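Side-chain contacts in aminoglycoside N(6')-acetyltransferase type 1 (Salmonella choleraesuis, PDB 2VBQ), which transfers an acetyl group from acetyl-CoA to the 6'-amino group of aminoglycosides, conferring resistance to antibiotics such as amikacin and tobramycin: residues A80-D85 and T125-R130; Q115-V120 and R130-D135. All coordinates share one frame; numbering follows the deposited sequence.

Interaction 1 of 2, residues A80-D85 and T125-R130; sequences ASIRHD and TNKGCR
Ile82 meets Cys129 and Lys127 with no ring, amide or guanidinium facing another across the contact; the surfaces that touch are methyls, a sulfur and a lysine CB. Two methyls of Ile82 face the thiol together. CD1 comes to 3.6 Å from Cys129 SG, and CG2 of Ile82 sits 3.8 Å from that same sulfur. The arrangement follows from the isoleucine torsions. A chi1 of -53° sets CG1 beside the backbone N and leaves CG2 anti to it; chi2 of -62° then tucks CD1 in beside CA and CG2, and SG rests against both methyls. CD1 also reaches Lys127, 4.1 Å from its CB, where the two side chains cross at about a right angle. The lysine thus adds only the base of its chain, while NZ makes a weak hydrogen bond to the carbonyl O of Asp61.

The turn that presents the sulfur is a Schellman motif closing the helix. Gly128, with positive phi, is the C-prime residue; its N bonds to Thr125 O at 3.0 Å. After it, the CB of Cys129 is directed toward strand 73-83. Ile82 lies near the end of that strand, where it also packs on His62, on Trp123 of helix 112-126 and on Val96 of strand 95-103. Cys129 touches Val96 too, so the helix-ending turn closes over these two neighbouring strands just before strand 131-136 begins.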
loop_
_atom_site.group_PDB
_atom_site.type_symbol
_atom_site.label_atom_id
_atom_site.label_comp_id
_atom_site.label_asym_id
_atom_site.label_seq_id
_atom_site.Cartn_x
_atom_site.Cartn_y
_atom_site.Cartn_z
ATOM N N ALA A 80 -6.340 -2.576 -11.709
ATOM C CA ALA A 80 -6.480 -1.416 -10.813
ATOM C C ALA A 80 -7.296 -1.788 -9.570
ATOM O O ALA A 80 -8.058 -2.754 -9.582
ATOM C CB ALA A 80 -7.100 -0.246 -11.546
ATOM N N SER A 81 -7.087 -1.051 -8.490
ATOM C CA SER A 81 -7.897 -1.199 -7.299
ATOM C C SER A 81 -8.281 0.169 -6.760
ATOM O O SER A 81 -7.663 1.183 -7.104
ATOM C CB SER A 81 -7.095 -1.930 -6.214
ATOM O OG SER A 81 -5.977 -1.131 -5.819
ATOM N N ILE A 82 -9.288 0.173 -5.885
ATOM C CA ILE A 82 -9.572 1.314 -5.022
ATOM C C ILE A 82 -9.117 0.902 -3.622
ATOM O O ILE A 82 -9.696 -0.013 -2.994
ATOM C CB ILE A 82 -11.068 1.636 -4.962
ATOM C CG1 ILE A 82 -11.656 1.806 -6.379
ATOM C CG2 ILE A 82 -11.296 2.881 -4.019
ATOM C CD1 ILE A 82 -11.067 2.934 -7.194
ATOM N N ARG A 83 -8.086 1.574 -3.144
ATOM C CA ARG A 83 -7.456 1.198 -1.899
ATOM C C ARG A 83 -7.924 2.125 -0.780
ATOM O O ARG A 83 -7.860 3.338 -0.922
ATOM C CB ARG A 83 -5.921 1.265 -2.005
ATOM C CG ARG A 83 -5.285 0.128 -2.808
ATOM C CD ARG A 83 -3.803 0.106 -2.466
ATOM N NE ARG A 83 -2.965 -0.767 -3.284
ATOM C CZ ARG A 83 -1.630 -0.813 -3.183
ATOM N NH1 ARG A 83 -0.999 -0.047 -2.295
ATOM N NH2 ARG A 83 -0.919 -1.620 -3.958
ATOM N N HIS A 84 -8.413 1.529 0.308
ATOM C CA HIS A 84 -8.664 2.260 1.569
ATOM C C HIS A 84 -7.472 2.211 2.547
ATOM O O HIS A 84 -7.404 3.031 3.463
ATOM C CB HIS A 84 -9.917 1.744 2.272
ATOM C CG HIS A 84 -11.202 2.167 1.622
ATOM N ND1 HIS A 84 -11.825 3.372 1.898
ATOM C CD2 HIS A 84 -11.996 1.528 0.727
ATOM C CE1 HIS A 84 -12.939 3.459 1.191
ATOM N NE2 HIS A 84 -13.064 2.357 0.466
ATOM N N ASP A 85 -6.560 1.248 2.374
ATOM C CA ASP A 85 -5.352 1.194 3.222
ATOM C C ASP A 85 -4.549 2.483 2.956
ATOM O O ASP A 85 -4.674 3.091 1.880
ATOM C CB ASP A 85 -4.431 0.021 2.868
ATOM C CG ASP A 85 -5.044 -1.356 3.117
ATOM O OD1 ASP A 85 -6.092 -1.508 3.770
ATOM O OD2 ASP A 85 -4.438 -2.329 2.628
ATOM N N THR A 125 -11.715 8.142 -10.682
ATOM C CA THR A 125 -12.375 9.442 -10.569
ATOM C C THR A 125 -13.880 9.277 -10.387
ATOM O O THR A 125 -14.475 9.911 -9.508
ATOM C CB THR A 125 -12.024 10.365 -11.771
ATOM O OG1 THR A 125 -10.630 10.697 -11.679
ATOM C CG2 THR A 125 -12.864 11.666 -11.787
ATOM N N ASN A 126 -14.489 8.394 -11.169
ATOM C CA ASN A 126 -15.926 8.156 -11.032
ATOM C C ASN A 126 -16.332 7.497 -9.694
ATOM O O ASN A 126 -17.495 7.599 -9.262
ATOM C CB ASN A 126 -16.446 7.341 -12.219
ATOM C CG ASN A 126 -16.686 8.193 -13.452
ATOM O OD1 ASN A 126 -16.832 7.672 -14.562
ATOM N ND2 ASN A 126 -16.733 9.518 -13.265
ATOM N N LYS A 127 -15.365 6.813 -9.078
ATOM C CA LYS A 127 -15.471 6.240 -7.732
ATOM C C LYS A 127 -15.113 7.212 -6.594
ATOM O O LYS A 127 -14.990 6.814 -5.437
ATOM C CB LYS A 127 -14.577 4.998 -7.657
ATOM C CG LYS A 127 -15.337 3.697 -7.730
ATOM C CD LYS A 127 -15.959 3.410 -9.050
ATOM C CE LYS A 127 -16.379 1.938 -9.109
ATOM N NZ LYS A 127 -17.010 1.478 -7.852
ATOM N N GLY A 128 -14.929 8.485 -6.926
ATOM C CA GLY A 128 -14.587 9.497 -5.939
ATOM C C GLY A 128 -13.170 9.472 -5.393
ATOM O O GLY A 128 -12.927 9.963 -4.278
ATOM N N CYS A 129 -12.215 8.915 -6.142
ATOM C CA CYS A 129 -10.822 9.022 -5.699
ATOM C C CYS A 129 -10.182 10.362 -6.104
ATOM O O CYS A 129 -10.339 10.812 -7.238
ATOM C CB CYS A 129 -9.955 7.847 -6.212
ATOM S SG CYS A 129 -10.545 6.209 -5.673
ATOM N N ARG A 130 -9.452 10.981 -5.177
ATOM C CA ARG A 130 -8.772 12.262 -5.464
ATOM C C ARG A 130 -7.367 12.067 -6.011
ATOM O O ARG A 130 -6.826 12.953 -6.664
ATOM C CB ARG A 130 -8.751 13.173 -4.226
ATOM C CG ARG A 130 -10.138 13.437 -3.642
ATOM C CD ARG A 130 -10.214 14.698 -2.730
ATOM N NE ARG A 130 -9.795 14.469 -1.341
ATOM C CZ ARG A 130 -10.453 13.718 -0.454
ATOM N NH1 ARG A 130 -11.569 13.070 -0.797
ATOM N NH2 ARG A 130 -9.985 13.598 0.787
#

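Interaction 2 of 2, residues Q115-V120 and R130-D135; sequences QLIAAV and REMASD
This is a small, wholly apolar helix-on-sheet contact inside a beta-alpha-beta unit: Met132, on strand 131-136, reaches across to Ile117 and Val120 of helix 112-126. No hydrogen bond crosses between the two segments, and all three touching side chains are buried. Met132 supplies one whole side of the contact with the last two atoms of its chain. SD lies 3.9 Å from Val120 CG1, and the terminal methyl CE lies equally far, 3.9 Å, from Ile117 CG2. The methionine leaves its strand fully extended as far as SD and bends only at the last torsion, chi3 62°, which turns CE from the valine toward the isoleucine. It crosses each of its two partners at about a right angle.

Ile117 and Val120 stand three residues apart, about one turn of helix, so both can meet a single long side chain. In each, the methyl that touches is the branch anti to the backbone N. The packing continues around them: Ile117 lies on Ile101 of strand 95-103 and on Leu150, Val120 on Val96 and Phe66, and Met132 on Val96 and Phe152. Strand 131-136 runs parallel to 95-103 on one flank, while residues Met132 to Asp135 pair antiparallel with a strand of the second subunit, carrying the sheet across the dimer interface.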
loop_
_atom_site.group_PDB
_atom_site.type_symbol
_atom_site.label_atom_id
_atom_site.label_comp_id
_atom_site.label_asym_id
_atom_site.label_seq_id
_atom_site.Cartn_x
_atom_site.Cartn_y
_atom_site.Cartn_z
ATOM N N GLN A 115 -3.387 5.143 -22.689
ATOM C CA GLN A 115 -4.825 4.953 -22.739
ATOM C C GLN A 115 -5.338 4.009 -21.659
ATOM O O GLN A 115 -6.370 4.284 -21.063
ATOM C CB GLN A 115 -5.264 4.533 -24.116
ATOM C CG GLN A 115 -5.121 5.693 -25.108
ATOM C CD GLN A 115 -5.737 5.377 -26.436
ATOM O OE1 GLN A 115 -5.092 5.556 -27.474
ATOM N NE2 GLN A 115 -6.997 4.899 -26.428
ATOM N N LEU A 116 -4.589 2.942 -21.367
ATOM C CA LEU A 116 -4.920 2.070 -20.236
ATOM C C LEU A 116 -4.996 2.864 -18.911
ATOM O O LEU A 116 -5.958 2.740 -18.158
ATOM C CB LEU A 116 -3.896 0.932 -20.107
ATOM C CG LEU A 116 -4.084 -0.236 -21.081
ATOM C CD1 LEU A 116 -2.796 -1.115 -21.145
ATOM C CD2 LEU A 116 -5.337 -1.074 -20.656
ATOM N N ILE A 117 -3.982 3.685 -18.651
ATOM C CA ILE A 117 -3.917 4.472 -17.416
ATOM C C ILE A 117 -5.029 5.556 -17.359
ATOM O O ILE A 117 -5.599 5.818 -16.293
ATOM C CB ILE A 117 -2.462 5.043 -17.213
ATOM C CG1 ILE A 117 -1.534 3.891 -16.798
ATOM C CG2 ILE A 117 -2.401 6.183 -16.154
ATOM C CD1 ILE A 117 -0.047 4.197 -16.909
ATOM N N ALA A 118 -5.344 6.146 -18.511
ATOM C CA ALA A 118 -6.483 7.062 -18.630
ATOM C C ALA A 118 -7.807 6.404 -18.219
ATOM O O ALA A 118 -8.643 7.041 -17.548
ATOM C CB ALA A 118 -6.564 7.625 -20.029
ATOM N N ALA A 119 -7.992 5.135 -18.609
ATOM C CA ALA A 119 -9.160 4.347 -18.215
ATOM C C ALA A 119 -9.183 4.066 -16.702
ATOM O O ALA A 119 -10.250 4.170 -16.074
ATOM C CB ALA A 119 -9.224 3.022 -19.008
ATOM N N VAL A 120 -8.037 3.671 -16.133
ATOM C CA VAL A 120 -7.911 3.487 -14.662
ATOM C C VAL A 120 -8.282 4.785 -13.922
ATOM O O VAL A 120 -9.046 4.755 -12.951
ATOM C CB VAL A 120 -6.460 3.059 -14.236
ATOM C CG1 VAL A 120 -6.261 3.192 -12.693
ATOM C CG2 VAL A 120 -6.122 1.647 -14.727
ATOM N N ARG A 130 -9.452 10.981 -5.177
ATOM C CA ARG A 130 -8.772 12.262 -5.464
ATOM C C ARG A 130 -7.367 12.067 -6.011
ATOM O O ARG A 130 -6.826 12.953 -6.664
ATOM C CB ARG A 130 -8.751 13.173 -4.226
ATOM C CG ARG A 130 -10.138 13.437 -3.642
ATOM C CD ARG A 130 -10.214 14.698 -2.730
ATOM N NE ARG A 130 -9.795 14.469 -1.341
ATOM C CZ ARG A 130 -10.453 13.718 -0.454
ATOM N NH1 ARG A 130 -11.569 13.070 -0.797
ATOM N NH2 ARG A 130 -9.985 13.598 0.787
ATOM N N GLU A 131 -6.787 10.894 -5.757
ATOM C CA GLU A 131 -5.407 10.620 -6.124
ATOM C C GLU A 131 -5.330 9.252 -6.793
ATOM O O GLU A 131 -6.077 8.327 -6.433
ATOM C CB GLU A 131 -4.501 10.620 -4.887
ATOM C CG GLU A 131 -4.268 11.985 -4.234
ATOM C CD GLU A 131 -3.689 11.874 -2.820
ATOM O OE1 GLU A 131 -4.268 11.155 -1.976
ATOM O OE2 GLU A 131 -2.651 12.490 -2.543
ATOM N N MET A 132 -4.426 9.150 -7.759
ATOM C CA MET A 132 -4.030 7.886 -8.351
ATOM C C MET A 132 -2.585 7.626 -7.976
ATOM O O MET A 132 -1.751 8.544 -7.993
ATOM C CB MET A 132 -4.212 7.917 -9.879
ATOM C CG MET A 132 -3.657 6.682 -10.640
ATOM S SD MET A 132 -4.311 6.539 -12.318
ATOM C CE MET A 132 -3.688 8.079 -13.003
ATOM N N ALA A 133 -2.289 6.384 -7.616
ATOM C CA ALA A 133 -0.930 5.998 -7.272
ATOM C C ALA A 133 -0.503 4.686 -7.924
ATOM O O ALA A 133 -1.338 3.930 -8.482
ATOM C CB ALA A 133 -0.751 5.935 -5.753
ATOM N N SER A 134 0.805 4.431 -7.832
ATOM C CA SER A 134 1.466 3.279 -8.434
ATOM C C SER A 134 2.834 3.129 -7.769
ATOM O O SER A 134 3.277 4.028 -7.062
ATOM C CB SER A 134 1.612 3.493 -9.937
ATOM O OG SER A 134 2.132 2.336 -10.577
ATOM N N ASP A 135 3.472 1.982 -7.935
ATOM C CA ASP A 135 4.843 1.843 -7.495
ATOM C C ASP A 135 5.574 1.014 -8.535
ATOM O O ASP A 135 4.962 0.318 -9.346
ATOM C CB ASP A 135 4.955 1.228 -6.080
ATOM C CG ASP A 135 4.756 -0.282 -6.067
ATOM O OD1 ASP A 135 5.525 -1.015 -6.735
ATOM O OD2 ASP A 135 3.846 -0.757 -5.356
#

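In the fold
Both contacts lie on the same side of the chain's centre, their own centres 10 Å apart, and both join the sheet to helix 112-126 or the turn that ends it. Along the chain their segments alternate: 80-85, then 115-120, then 125-130 and 130-135, which share Arg130. They touch directly where Ala80 CB packs 3.7 Å from Val120 CG1. Interaction 1 ties the helix's end to strand 73-83, and interaction 2 ties its body to strand 131-136, with strand 95-103 between the two. Within this GNAT fold, strand 131-136 carries Asp135, which hydrogen-bonds the bound bisubstrate analogue, and both regions touch the second subunit.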